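Local coordinates for lysyl-trna-dependent l-ysyl-phosphatidylgycerol synthase (Bacillus licheniformis, PDB 4V36), which transfers lysine from lysyl-tRNA to the membrane lipid phosphatidylglycerol, a modification linked to bacterial resistance, at residues R166-E171 / V207-I212. Residues are numbered along the deposited sequence; the frame is centred on the assembly and turned at random.
Sequences RQVSDE and VAFMNI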
ATOM      1  N   ARG A 166      14.585  12.226  -7.241  1.00 15.04           N
ATOM      2  CA  ARG A 166      15.439  11.765  -6.151  1.00 22.01           C
ATOM      3  C   ARG A 166      15.763  12.903  -5.188  1.00 23.39           C
ATOM      4  O   ARG A 166      15.773  12.713  -3.971  1.00 19.37           O
ATOM      5  CB  ARG A 166      16.733  11.152  -6.694  1.00 15.25           C
ATOM      6  CG  ARG A 166      17.674  10.657  -5.607  1.00 18.76           C
ATOM      7  CD  ARG A 166      18.915   9.999  -6.189  1.00 26.97           C
ATOM      8  NE  ARG A 166      18.599   8.790  -6.945  1.00 22.58           N
ATOM      9  CZ  ARG A 166      18.393   7.598  -6.397  1.00 30.40           C
ATOM     10  NH1 ARG A 166      18.461   7.448  -5.080  1.00 17.65           N
ATOM     11  NH2 ARG A 166      18.112   6.552  -7.163  1.00 32.25           N
ATOM     12  N   GLN A 167      16.028  14.083  -5.743  1.00 17.86           N
ATOM     13  CA  GLN A 167      16.304  15.267  -4.937  1.00 13.94           C
ATOM     14  C   GLN A 167      15.120  15.595  -4.035  1.00 23.51           C
ATOM     15  O   GLN A 167      15.293  15.939  -2.866  1.00 26.78           O
ATOM     16  CB  GLN A 167      16.636  16.463  -5.832  1.00 19.48           C
ATOM     17  CG  GLN A 167      17.938  16.312  -6.603  1.00 39.70           C
ATOM     18  CD  GLN A 167      18.157  17.428  -7.607  1.00 49.43           C
ATOM     19  OE1 GLN A 167      17.323  18.320  -7.754  1.00 53.78           O
ATOM     20  NE2 GLN A 167      19.285  17.381  -8.306  1.00 51.85           N
ATOM     21  N   VAL A 168      13.917  15.482  -4.587  1.00 23.02           N
ATOM     22  CA  VAL A 168      12.695  15.676  -3.817  1.00 23.13           C
ATOM     23  C   VAL A 168      12.539  14.574  -2.770  1.00 22.13           C
ATOM     24  O   VAL A 168      12.190  14.839  -1.618  1.00 21.81           O
ATOM     25  CB  VAL A 168      11.453  15.700  -4.730  1.00 21.75           C
ATOM     26  CG1 VAL A 168      10.175  15.700  -3.903  1.00 17.94           C
ATOM     27  CG2 VAL A 168      11.499  16.907  -5.657  1.00 20.14           C
ATOM     28  N   SER A 169      12.811  13.339  -3.179  1.00 19.18           N
ATOM     29  CA  SER A 169      12.693  12.189  -2.290  1.00 14.93           C
ATOM     30  C   SER A 169      13.688  12.254  -1.135  1.00 17.19           C
ATOM     31  O   SER A 169      13.309  12.087   0.024  1.00 22.87           O
ATOM     32  CB  SER A 169      12.889  10.888  -3.073  1.00 11.85           C
ATOM     33  OG  SER A 169      12.871   9.765  -2.209  1.00 13.81           O
ATOM     34  N   ASP A 170      14.957  12.498  -1.456  1.00 23.96           N
ATOM     35  CA  ASP A 170      16.008  12.586  -0.444  1.00 23.42           C
ATOM     36  C   ASP A 170      15.717  13.682   0.576  1.00 25.18           C
ATOM     37  O   ASP A 170      15.945  13.505   1.772  1.00 28.20           O
ATOM     38  CB  ASP A 170      17.369  12.842  -1.097  1.00 22.83           C
ATOM     39  CG  ASP A 170      17.918  11.618  -1.803  1.00 28.87           C
ATOM     40  OD1 ASP A 170      17.438  10.501  -1.522  1.00 36.24           O
ATOM     41  OD2 ASP A 170      18.837  11.776  -2.635  1.00 28.62           O
ATOM     42  N   GLU A 171      15.215  14.813   0.093  1.00 30.44           N
ATOM     43  CA  GLU A 171      14.892  15.938   0.960  1.00 28.14           C
ATOM     44  C   GLU A 171      13.714  15.594   1.867  1.00 29.92           C
ATOM     45  O   GLU A 171      13.669  15.995   3.030  1.00 26.00           O
ATOM     46  CB  GLU A 171      14.583  17.180   0.122  1.00 26.55           C
ATOM     47  CG  GLU A 171      14.547  18.479   0.907  1.00 41.22           C
ATOM     48  CD  GLU A 171      14.535  19.698   0.004  1.00 44.48           C
ATOM     49  OE1 GLU A 171      14.428  19.524  -1.228  1.00 46.09           O
ATOM     50  OE2 GLU A 171      14.636  20.830   0.522  1.00 50.70           O
ATOM     51  N   VAL A 207       8.226  20.036  -7.092  1.00 13.55           N
ATOM     52  CA  VAL A 207       8.270  20.136  -5.637  1.00 19.30           C
ATOM     53  C   VAL A 207       7.609  18.939  -4.960  1.00 23.50           C
ATOM     54  O   VAL A 207       7.681  18.795  -3.741  1.00 27.11           O
ATOM     55  CB  VAL A 207       7.590  21.425  -5.138  1.00 15.98           C
ATOM     56  CG1 VAL A 207       8.228  22.645  -5.786  1.00 22.47           C
ATOM     57  CG2 VAL A 207       6.098  21.382  -5.419  1.00 12.97           C
ATOM     58  N   ALA A 208       6.968  18.085  -5.753  1.00 13.61           N
ATOM     59  CA  ALA A 208       6.305  16.896  -5.220  1.00 20.46           C
ATOM     60  C   ALA A 208       6.058  15.860  -6.312  1.00 17.91           C
ATOM     61  O   ALA A 208       5.892  16.211  -7.478  1.00 17.33           O
ATOM     62  CB  ALA A 208       4.989  17.277  -4.549  1.00 15.23           C
ATOM     63  N   PHE A 209       6.032  14.584  -5.934  1.00 15.72           N
ATOM     64  CA  PHE A 209       5.715  13.530  -6.892  1.00  8.82           C
ATOM     65  C   PHE A 209       5.005  12.346  -6.245  1.00 19.70           C
ATOM     66  O   PHE A 209       5.169  12.079  -5.054  1.00 18.21           O
ATOM     67  CB  PHE A 209       6.982  13.047  -7.607  1.00  8.62           C
ATOM     68  CG  PHE A 209       7.878  12.184  -6.759  1.00 18.68           C
ATOM     69  CD1 PHE A 209       8.854  12.753  -5.959  1.00 10.16           C
ATOM     70  CD2 PHE A 209       7.758  10.800  -6.782  1.00 11.64           C
ATOM     71  CE1 PHE A 209       9.683  11.962  -5.183  1.00 13.31           C
ATOM     72  CE2 PHE A 209       8.584  10.007  -6.009  1.00 12.89           C
ATOM     73  CZ  PHE A 209       9.549  10.588  -5.211  1.00 18.19           C
ATOM     74  N   MET A 210       4.211  11.645  -7.049  1.00 14.40           N
ATOM     75  CA  MET A 210       3.519  10.435  -6.620  1.00 12.31           C
ATOM     76  C   MET A 210       3.500   9.428  -7.761  1.00 15.80           C
ATOM     77  O   MET A 210       3.416   9.814  -8.926  1.00 17.99           O
ATOM     78  CB  MET A 210       2.084  10.740  -6.181  1.00 23.37           C
ATOM     79  CG  MET A 210       1.954  11.744  -5.050  1.00 34.40           C
ATOM     80  SD  MET A 210       0.748  13.027  -5.435  1.00 48.15           S
ATOM     81  CE  MET A 210       1.525  13.795  -6.855  1.00 25.08           C
ATOM     82  N   ASN A 211       3.576   8.144  -7.435  1.00 18.67           N
ATOM     83  CA  ASN A 211       3.470   7.109  -8.455  1.00 20.53           C
ATOM     84  C   ASN A 211       2.080   6.475  -8.449  1.00 23.05           C
ATOM     85  O   ASN A 211       1.619   5.972  -7.425  1.00 28.30           O
ATOM     86  CB  ASN A 211       4.556   6.046  -8.264  1.00 15.53           C
ATOM     87  CG  ASN A 211       4.593   5.486  -6.854  1.00 22.05           C
ATOM     88  OD1 ASN A 211       4.131   6.121  -5.909  1.00 28.80           O
ATOM     89  ND2 ASN A 211       5.152   4.291  -6.709  1.00 22.46           N
ATOM     90  N   ILE A 212       1.415   6.516  -9.600  1.00 23.01           N
ATOM     91  CA  ILE A 212       0.040   6.038  -9.723  1.00 28.26           C
ATOM     92  C   ILE A 212      -0.016   4.524  -9.898  1.00 28.09           C
ATOM     93  O   ILE A 212       0.486   3.987 -10.884  1.00 37.06           O
ATOM     94  CB  ILE A 212      -0.681   6.705 -10.910  1.00 32.67           C
ATOM     95  CG1 ILE A 212      -0.440   8.216 -10.903  1.00 36.53           C
ATOM     96  CG2 ILE A 212      -2.169   6.392 -10.877  1.00 33.20           C
ATOM     97  CD1 ILE A 212      -0.955   8.907  -9.663  1.00 40.67           C
TER
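V168 lays its CG1 methyl against the rim of the F209 ring, 3.8 Å from CD1, while the same methyl rests 4.0 Å from the backbone O of V207. With CG1 anti to the backbone N (chi1 172°), this branch reaches both ring and strand; a short, branched valine suits a place where the axes of the two short segments come within 8.3 Å. F209, its CG between backbone N and carbonyl carbon (chi1 74°), turns a ring edge to the helix. The two side chains pass in opposite directions, and the large flat ring spans two successive helix residues, its CE1-CZ edge reaching S169. There CB lies 4.0 Å from CZ, and the backbone N approaches in the ring plane, 4.0 Å from CE1. A small serine lets the ring tip come up against its CB, and its buried OG hydrogen-bonds R227 of the lysine amide pocket. The helix lies nearly perpendicular (97°) across the strand. F209 points to helix 159-173, whereas A208, in a classic beta bulge with V207 opposite L199, and M210 pack on L240 of helix 236-251. Helices thus cover both sheet faces, consistent with this clan's acetyltransferase-like fold, with the F209 side chain about 7 Å from the bound lysine amide.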